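Beta-N-acetylglucosaminidase-like protein Glycoside hydrolase family 20 (Flavobacterium johnsoniae, PDB 6YHH) is a family 20 glycoside hydrolase, a chitobiase that removes N-acetylglucosamine units from chitin fragments during bacterial chitin degradation. Local coordinates at the interface of chains A and B. Residues are numbered along the deposited sequence; one frame, centred on the assembly and turned at random. Chains: chain A/B, Beta-N-acetylglucosaminidase-like protein Glycoside hydrolase family 20.

Contact 1: the interface of chains A and B. Residues chain A 514-515, 518-519; chain B 126, 496-497.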
loop_
_atom_site.group_PDB
_atom_site.type_symbol
_atom_site.label_atom_id
_atom_site.label_comp_id
_atom_site.label_asym_id
_atom_site.label_seq_id
_atom_site.Cartn_x
_atom_site.Cartn_y
_atom_site.Cartn_z
ATOM N N ARG A 514 13.664 4.942 -7.315
ATOM C CA ARG A 514 13.780 4.093 -8.550
ATOM C C ARG A 514 13.233 4.801 -9.764
ATOM O O ARG A 514 13.870 4.780 -10.853
ATOM C CB ARG A 514 13.150 2.725 -8.351
ATOM C CG ARG A 514 14.057 1.766 -7.558
ATOM C CD ARG A 514 13.404 0.370 -7.493
ATOM N NE ARG A 514 12.247 0.278 -6.581
ATOM C CZ ARG A 514 12.286 0.098 -5.263
ATOM N NH1 ARG A 514 13.429 0.069 -4.612
ATOM N NH2 ARG A 514 11.160 0.045 -4.577
ATOM N N ASN A 515 12.125 5.504 -9.613
ATOM C CA ASN A 515 11.588 6.290 -10.720
ATOM C C ASN A 515 12.632 7.349 -11.165
ATOM O O ASN A 515 12.900 7.512 -12.350
ATOM C CB ASN A 515 10.287 6.967 -10.280
ATOM C CG ASN A 515 9.728 7.808 -11.400
ATOM O OD1 ASN A 515 9.461 7.285 -12.483
ATOM N ND2 ASN A 515 9.543 9.123 -11.139
ATOM N N ASN A 518 15.643 5.823 -12.942
ATOM C CA ASN A 518 15.408 4.925 -14.037
ATOM C C ASN A 518 15.812 3.509 -13.669
ATOM O O ASN A 518 16.355 2.750 -14.496
ATOM C CB ASN A 518 16.126 5.359 -15.320
ATOM C CG ASN A 518 15.564 4.728 -16.555
ATOM O OD1 ASN A 518 14.451 4.170 -16.578
ATOM N ND2 ASN A 518 16.346 4.782 -17.627
ATOM N N ASN A 519 15.534 3.124 -12.431
ATOM C CA ASN A 519 15.732 1.744 -11.903
ATOM C C ASN A 519 17.158 1.309 -11.907
ATOM O O ASN A 519 17.432 0.109 -11.879
ATOM C CB ASN A 519 14.864 0.710 -12.645
ATOM C CG ASN A 519 14.657 -0.573 -11.880
ATOM O OD1 ASN A 519 14.594 -0.605 -10.653
ATOM N ND2 ASN A 519 14.580 -1.667 -12.617
ATOM N N ASN B 126 14.824 7.270 -23.334
ATOM C CA ASN B 126 15.382 8.518 -22.873
ATOM C C ASN B 126 16.886 8.574 -23.156
ATOM O O ASN B 126 17.490 7.550 -23.368
ATOM C CB ASN B 126 15.172 8.673 -21.354
ATOM C CG ASN B 126 15.892 7.576 -20.584
ATOM O OD1 ASN B 126 17.067 7.759 -20.120
ATOM N ND2 ASN B 126 15.300 6.397 -20.518
ATOM N N PHE B 496 9.612 -3.005 -12.733
ATOM C CA PHE B 496 9.847 -1.700 -12.201
ATOM C C PHE B 496 8.668 -0.795 -12.402
ATOM O O PHE B 496 8.149 -0.146 -11.446
ATOM C CB PHE B 496 11.120 -1.130 -12.848
ATOM C CG PHE B 496 11.241 0.360 -12.915
ATOM C CD1 PHE B 496 11.119 1.171 -11.805
ATOM C CD2 PHE B 496 11.699 0.971 -14.119
ATOM C CE1 PHE B 496 11.365 2.550 -11.889
ATOM C CE2 PHE B 496 11.943 2.344 -14.191
ATOM C CZ PHE B 496 11.802 3.144 -13.075
ATOM N N ARG B 497 8.199 -0.714 -13.635
ATOM C CA ARG B 497 7.133 0.260 -13.926
ATOM C C ARG B 497 5.805 -0.141 -13.340
ATOM O O ARG B 497 4.922 0.753 -13.176
ATOM C CB ARG B 497 7.035 0.609 -15.407
ATOM C CG ARG B 497 8.275 1.304 -15.926
ATOM C CD ARG B 497 8.482 2.639 -15.211
ATOM N NE ARG B 497 9.460 3.447 -15.903
ATOM C CZ ARG B 497 9.917 4.609 -15.422
ATOM N NH1 ARG B 497 9.408 5.184 -14.333
ATOM N NH2 ARG B 497 10.892 5.206 -16.059
HETATM O O HOH W 1 11.591 7.805 -14.773
HETATM O O HOH W 2 12.404 4.195 -18.463
#

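Contact 2: the interface of chains A and B. Residues chain A 515, 552, 554-555, 612; chain B 53-54, 57, 59.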
loop_
_atom_site.group_PDB
_atom_site.type_symbol
_atom_site.label_atom_id
_atom_site.label_comp_id
_atom_site.label_asym_id
_atom_site.label_seq_id
_atom_site.Cartn_x
_atom_site.Cartn_y
_atom_site.Cartn_z
ATOM N N ASN A 515 12.125 5.504 -9.613
ATOM C CA ASN A 515 11.588 6.290 -10.720
ATOM C C ASN A 515 12.632 7.349 -11.165
ATOM O O ASN A 515 12.900 7.512 -12.350
ATOM C CB ASN A 515 10.287 6.967 -10.280
ATOM C CG ASN A 515 9.728 7.808 -11.400
ATOM O OD1 ASN A 515 9.461 7.285 -12.483
ATOM N ND2 ASN A 515 9.543 9.123 -11.139
ATOM N N PRO A 552 2.639 15.618 -11.056
ATOM C CA PRO A 552 3.371 14.463 -10.627
ATOM C C PRO A 552 4.162 14.707 -9.366
ATOM O O PRO A 552 5.002 15.578 -9.343
ATOM C CB PRO A 552 4.264 14.147 -11.803
ATOM C CG PRO A 552 4.534 15.461 -12.400
ATOM C CD PRO A 552 3.288 16.253 -12.218
ATOM N N THR A 554 6.268 12.534 -7.933
ATOM C CA THR A 554 7.169 11.378 -8.052
ATOM C C THR A 554 8.637 11.775 -8.230
ATOM O O THR A 554 9.446 11.006 -8.789
ATOM C CB THR A 554 6.706 10.567 -9.273
ATOM O OG1 THR A 554 6.707 11.447 -10.381
ATOM C CG2 THR A 554 5.309 9.951 -9.084
ATOM N N LEU A 555 8.987 12.957 -7.745
ATOM C CA LEU A 555 10.261 13.574 -8.068
ATOM C C LEU A 555 11.067 13.738 -6.808
ATOM O O LEU A 555 10.646 13.351 -5.714
ATOM C CB LEU A 555 10.016 14.886 -8.784
ATOM C CG LEU A 555 9.239 14.847 -10.126
ATOM C CD1 LEU A 555 9.215 16.235 -10.784
ATOM C CD2 LEU A 555 9.826 13.802 -11.061
ATOM N N LEU A 612 15.503 12.482 -14.754
ATOM C CA LEU A 612 14.984 13.054 -13.522
ATOM C C LEU A 612 16.082 13.307 -12.468
ATOM O O LEU A 612 15.806 13.858 -11.416
ATOM C CB LEU A 612 13.874 12.190 -12.933
ATOM C CG LEU A 612 12.656 11.980 -13.844
ATOM C CD1 LEU A 612 11.675 11.112 -13.121
ATOM C CD2 LEU A 612 12.063 13.234 -14.280
ATOM N N ASP B 53 3.327 11.289 -16.954
ATOM C CA ASP B 53 3.875 12.453 -16.271
ATOM C C ASP B 53 4.675 12.050 -15.027
ATOM O O ASP B 53 5.725 12.633 -14.733
ATOM C CB ASP B 53 2.718 13.376 -15.887
ATOM C CG ASP B 53 3.076 14.866 -15.896
ATOM O OD1 ASP B 53 4.219 15.221 -16.215
ATOM O OD2 ASP B 53 2.148 15.686 -15.672
ATOM N N GLY B 54 4.192 11.034 -14.326
ATOM C CA GLY B 54 4.924 10.495 -13.138
ATOM C C GLY B 54 6.316 10.039 -13.512
ATOM O O GLY B 54 7.286 10.181 -12.743
ATOM N N GLY B 57 8.137 13.889 -15.337
ATOM C CA GLY B 57 8.198 15.145 -14.643
ATOM C C GLY B 57 8.004 16.342 -15.516
ATOM O O GLY B 57 8.536 17.451 -15.186
ATOM N N PHE B 59 4.889 17.871 -16.372
ATOM C CA PHE B 59 3.758 18.675 -15.888
ATOM C C PHE B 59 2.927 19.037 -17.094
ATOM O O PHE B 59 2.826 20.246 -17.571
ATOM C CB PHE B 59 4.155 19.927 -15.089
ATOM C CG PHE B 59 4.695 19.638 -13.699
ATOM C CD1 PHE B 59 5.900 18.910 -13.509
ATOM C CD2 PHE B 59 4.023 20.146 -12.570
ATOM C CE1 PHE B 59 6.426 18.693 -12.225
ATOM C CE2 PHE B 59 4.594 19.940 -11.291
ATOM C CZ PHE B 59 5.725 19.183 -11.122
#

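Contact 3: the interface of chains A and B. Residues chain A 50, 53, 60, 62-63; chain B 550, 552.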
loop_
_atom_site.group_PDB
_atom_site.type_symbol
_atom_site.label_atom_id
_atom_site.label_comp_id
_atom_site.label_asym_id
_atom_site.label_seq_id
_atom_site.Cartn_x
_atom_site.Cartn_y
_atom_site.Cartn_z
ATOM N N ARG A 50 -1.044 -10.740 16.675
ATOM C CA ARG A 50 -0.541 -10.804 15.316
ATOM C C ARG A 50 0.689 -9.947 15.122
ATOM O O ARG A 50 1.704 -10.388 14.548
ATOM C CB ARG A 50 -1.596 -10.439 14.282
ATOM C CG ARG A 50 -2.839 -11.329 14.207
ATOM C CD ARG A 50 -2.458 -12.709 13.611
ATOM N NE ARG A 50 -1.923 -13.634 14.574
ATOM C CZ ARG A 50 -2.624 -14.317 15.488
ATOM N NH1 ARG A 50 -3.949 -14.104 15.601
ATOM N NH2 ARG A 50 -1.999 -15.152 16.277
ATOM N N ASP A 53 3.720 -11.418 17.028
ATOM C CA ASP A 53 4.218 -12.599 16.307
ATOM C C ASP A 53 5.003 -12.180 15.089
ATOM O O ASP A 53 6.050 -12.752 14.760
ATOM C CB ASP A 53 3.066 -13.513 15.914
ATOM C CG ASP A 53 3.458 -15.034 15.954
ATOM O OD1 ASP A 53 4.602 -15.388 16.218
ATOM O OD2 ASP A 53 2.507 -15.808 15.736
ATOM N N PHE A 60 2.600 -18.133 17.694
ATOM C CA PHE A 60 1.783 -18.284 18.923
ATOM C C PHE A 60 0.632 -19.233 18.664
ATOM O O PHE A 60 0.091 -19.318 17.555
ATOM C CB PHE A 60 1.252 -16.896 19.364
ATOM C CG PHE A 60 2.348 -15.948 19.772
ATOM C CD1 PHE A 60 3.274 -16.327 20.659
ATOM C CD2 PHE A 60 2.400 -14.632 19.270
ATOM C CE1 PHE A 60 4.264 -15.479 21.096
ATOM C CE2 PHE A 60 3.358 -13.775 19.728
ATOM C CZ PHE A 60 4.334 -14.190 20.578
ATOM N N GLN A 62 -2.643 -19.094 19.806
ATOM C CA GLN A 62 -3.939 -18.572 19.591
ATOM C C GLN A 62 -4.070 -17.936 18.221
ATOM O O GLN A 62 -3.113 -17.252 17.756
ATOM C CB GLN A 62 -4.205 -17.471 20.632
ATOM C CG GLN A 62 -4.505 -18.024 22.006
ATOM C CD GLN A 62 -4.454 -16.933 23.017
ATOM O OE1 GLN A 62 -3.379 -16.441 23.332
ATOM N NE2 GLN A 62 -5.629 -16.462 23.447
ATOM N N GLY A 63 -5.240 -18.135 17.633
ATOM C CA GLY A 63 -5.574 -17.448 16.400
ATOM C C GLY A 63 -6.355 -16.195 16.755
ATOM O O GLY A 63 -5.779 -15.268 17.301
ATOM N N TYR B 550 -3.064 -17.580 10.144
ATOM C CA TYR B 550 -2.765 -16.426 10.971
ATOM C C TYR B 550 -1.331 -16.434 11.422
ATOM O O TYR B 550 -0.969 -15.630 12.304
ATOM C CB TYR B 550 -3.722 -16.345 12.148
ATOM C CG TYR B 550 -3.843 -17.652 12.939
ATOM C CD1 TYR B 550 -2.845 -18.072 13.790
ATOM C CD2 TYR B 550 -4.943 -18.445 12.759
ATOM C CE1 TYR B 550 -2.948 -19.290 14.487
ATOM C CE2 TYR B 550 -5.093 -19.645 13.453
ATOM C CZ TYR B 550 -4.105 -20.061 14.276
ATOM O OH TYR B 550 -4.216 -21.250 14.938
ATOM N N PRO B 552 2.814 -15.772 11.116
ATOM C CA PRO B 552 3.543 -14.553 10.673
ATOM C C PRO B 552 4.319 -14.763 9.402
ATOM O O PRO B 552 5.178 -15.635 9.347
ATOM C CB PRO B 552 4.483 -14.247 11.849
ATOM C CG PRO B 552 4.783 -15.640 12.414
ATOM C CD PRO B 552 3.415 -16.334 12.322
HETATM O O HOH W 3 0.719 -14.671 14.100
#

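Contact 1: the interface of chains A and B
The phenyl ring of B:Phe496 is covered on both faces. Over one lies A:Asn519, whose CB sits 3.5 Å from the centroid of the B:Phe496 ring in a CH-pi contact; its amide follows stacked, 12° from parallel, the two side chains running past each other in opposite directions. The opposite face belongs to its own neighbour, B:Arg497, with CD offset toward the rim. At the ring edge, in plane, comes A:Asn515 CA, and the tip meets the backbone carbonyl of A:Arg514, B:Phe496 CZ being 3.4 Å from A:Arg514 O.

B:Arg497 turns at chi2 (-63°), which carries its guanidinium back beside the phenyl ring with B:Phe496 CE2 against one of its faces. The edge does the polar work. B:Arg497 NH1 donates to the side-chain carbonyl A:Asn515 OD1 at 2.8 Å, in both the guanidinium and carbonyl planes though bent at the hydrogen (137°). B:Arg497 NH2 meets two waters, each at 3.0 Å from it: water 1 also touches A:Asn515 O and OD1, and water 2 reaches A:Asn518 OD1 at 2.8 Å. Farther out, the amides of A:Asn518 and B:Asn126 approach tip to tip without a hydrogen bond.

On chain B, the aromatic and the arginine close helix 484-497; on chain A, the partners come from the end of helix 507-517 and the turn after it, where A:Asn518 and A:Asn519 both have positive phi.

Contact 2: the interface of chains A and B
B:Gly54 O, a backbone carbonyl near the end of helix 40-56, takes two donors from chain A of this family 20 glycoside hydrolase. The hydroxyl A:Thr554 OG1 bonds to B:Gly54 O at 2.7 Å, in the carbonyl plane on a lone pair; a chi1 of 56° sets that hydroxyl between its own backbone N and carbonyl carbon, facing the helix end. The side-chain amide A:Asn515 ND2 gives the second bond, 3.0 Å to B:Gly54 O, tilted 23° from the carbonyl plane.

The same amide nitrogen also donates within its chain: A:Asn515 ND2 lies 3.0 Å from A:Thr554 O, nearly in the amide plane, and so ties the side chain to the loop whose hydroxyl shares its acceptor. A leucine here, with no N-H to give, takes this donor from A:Thr554 O and B:Gly54 O and would probably leave the loop freer to shift against the helix end.

Beside this polar knot, A:Pro552 lies on B:Phe59, its CD 3.7 Å from the centroid of the B:Phe59 ring in a CH-pi contact over the centre. A:Leu555 CD1 comes at the ring edge, in plane, 4.0 Å from B:Phe59 CE1. B:Asp53 fixes the backbone of B:Phe59: B:Asp53 OD1 accepts the N-H of B:Phe59 N at 2.7 Å through its syn lone pair, while A:Pro552 CG packs against the carboxylate carbon. B:Gly57, with positive phi, lies alongside the branches of A:Leu555.

Contact 3: the interface of chains A and B
Ring packing leads here: the phenol ring of B:Tyr550 lies against the backbone of A:Gly63, whose CA sits 3.5 Å from the centroid of the B:Tyr550 ring in a CH-pi contact over its centre. A chi1 of 51° puts B:Tyr550 CG between its own backbone N and carbonyl carbon, and with it the ring over A:Gly63 CA. B:Tyr550 CB covers one face of the A:Arg50 guanidinium, offset toward the rim. B:Pro552 packs across the carboxylate of A:Asp53, its CG 3.8 Å from A:Asp53 CG.

Hydrogen bonds within chain A hold that guanidinium. A:Arg50 bends at chi2 and chi3, and its two terminal nitrogens reach backbone carbonyls of the neighbouring loop: NH1 is 2.8 Å from A:Gly63 O, in the guanidinium plane but above the carbonyl plane, and NH2 is 2.8 Å from A:Gln62 O. A:Asp53 OD2 accepts the backbone N of A:Phe60 from above the carboxylate plane, fixing helix 40-56 to the same loop.

Water carries the polar link between chains. Water 3 joins A:Arg50 NE, A:Asp53 OD2 and the carbonyl B:Tyr550 O. Although A:Arg50 NE lies 3.2 Å from B:Tyr550 O, its N-H points elsewhere, toward water 3 at 2.9 Å from A:Arg50 NE.

Contact 1 and contact 2 are neighbours, their C-alpha centres about 11 Å apart, and they share A:Asn515: its OD1 serves contact 1 and its ND2 contact 2, so one amide spans both patches. Contact 3 lies about 37 Å from contact 1 and 41 Å from contact 2. With chains exchanged, it overlaps the twin of contact 2 through A:Asp53 and B:Pro552, counterparts of B:Asp53 and A:Pro552. Helix 40-56 of each chain thus meets the other's 550-555 loop in two places related by the two-fold axis. The centres lie about 27 to 47 Å from chain A's predicted proton donor, A:Glu317, which fits assembly more than catalysis, if this dimer is biological.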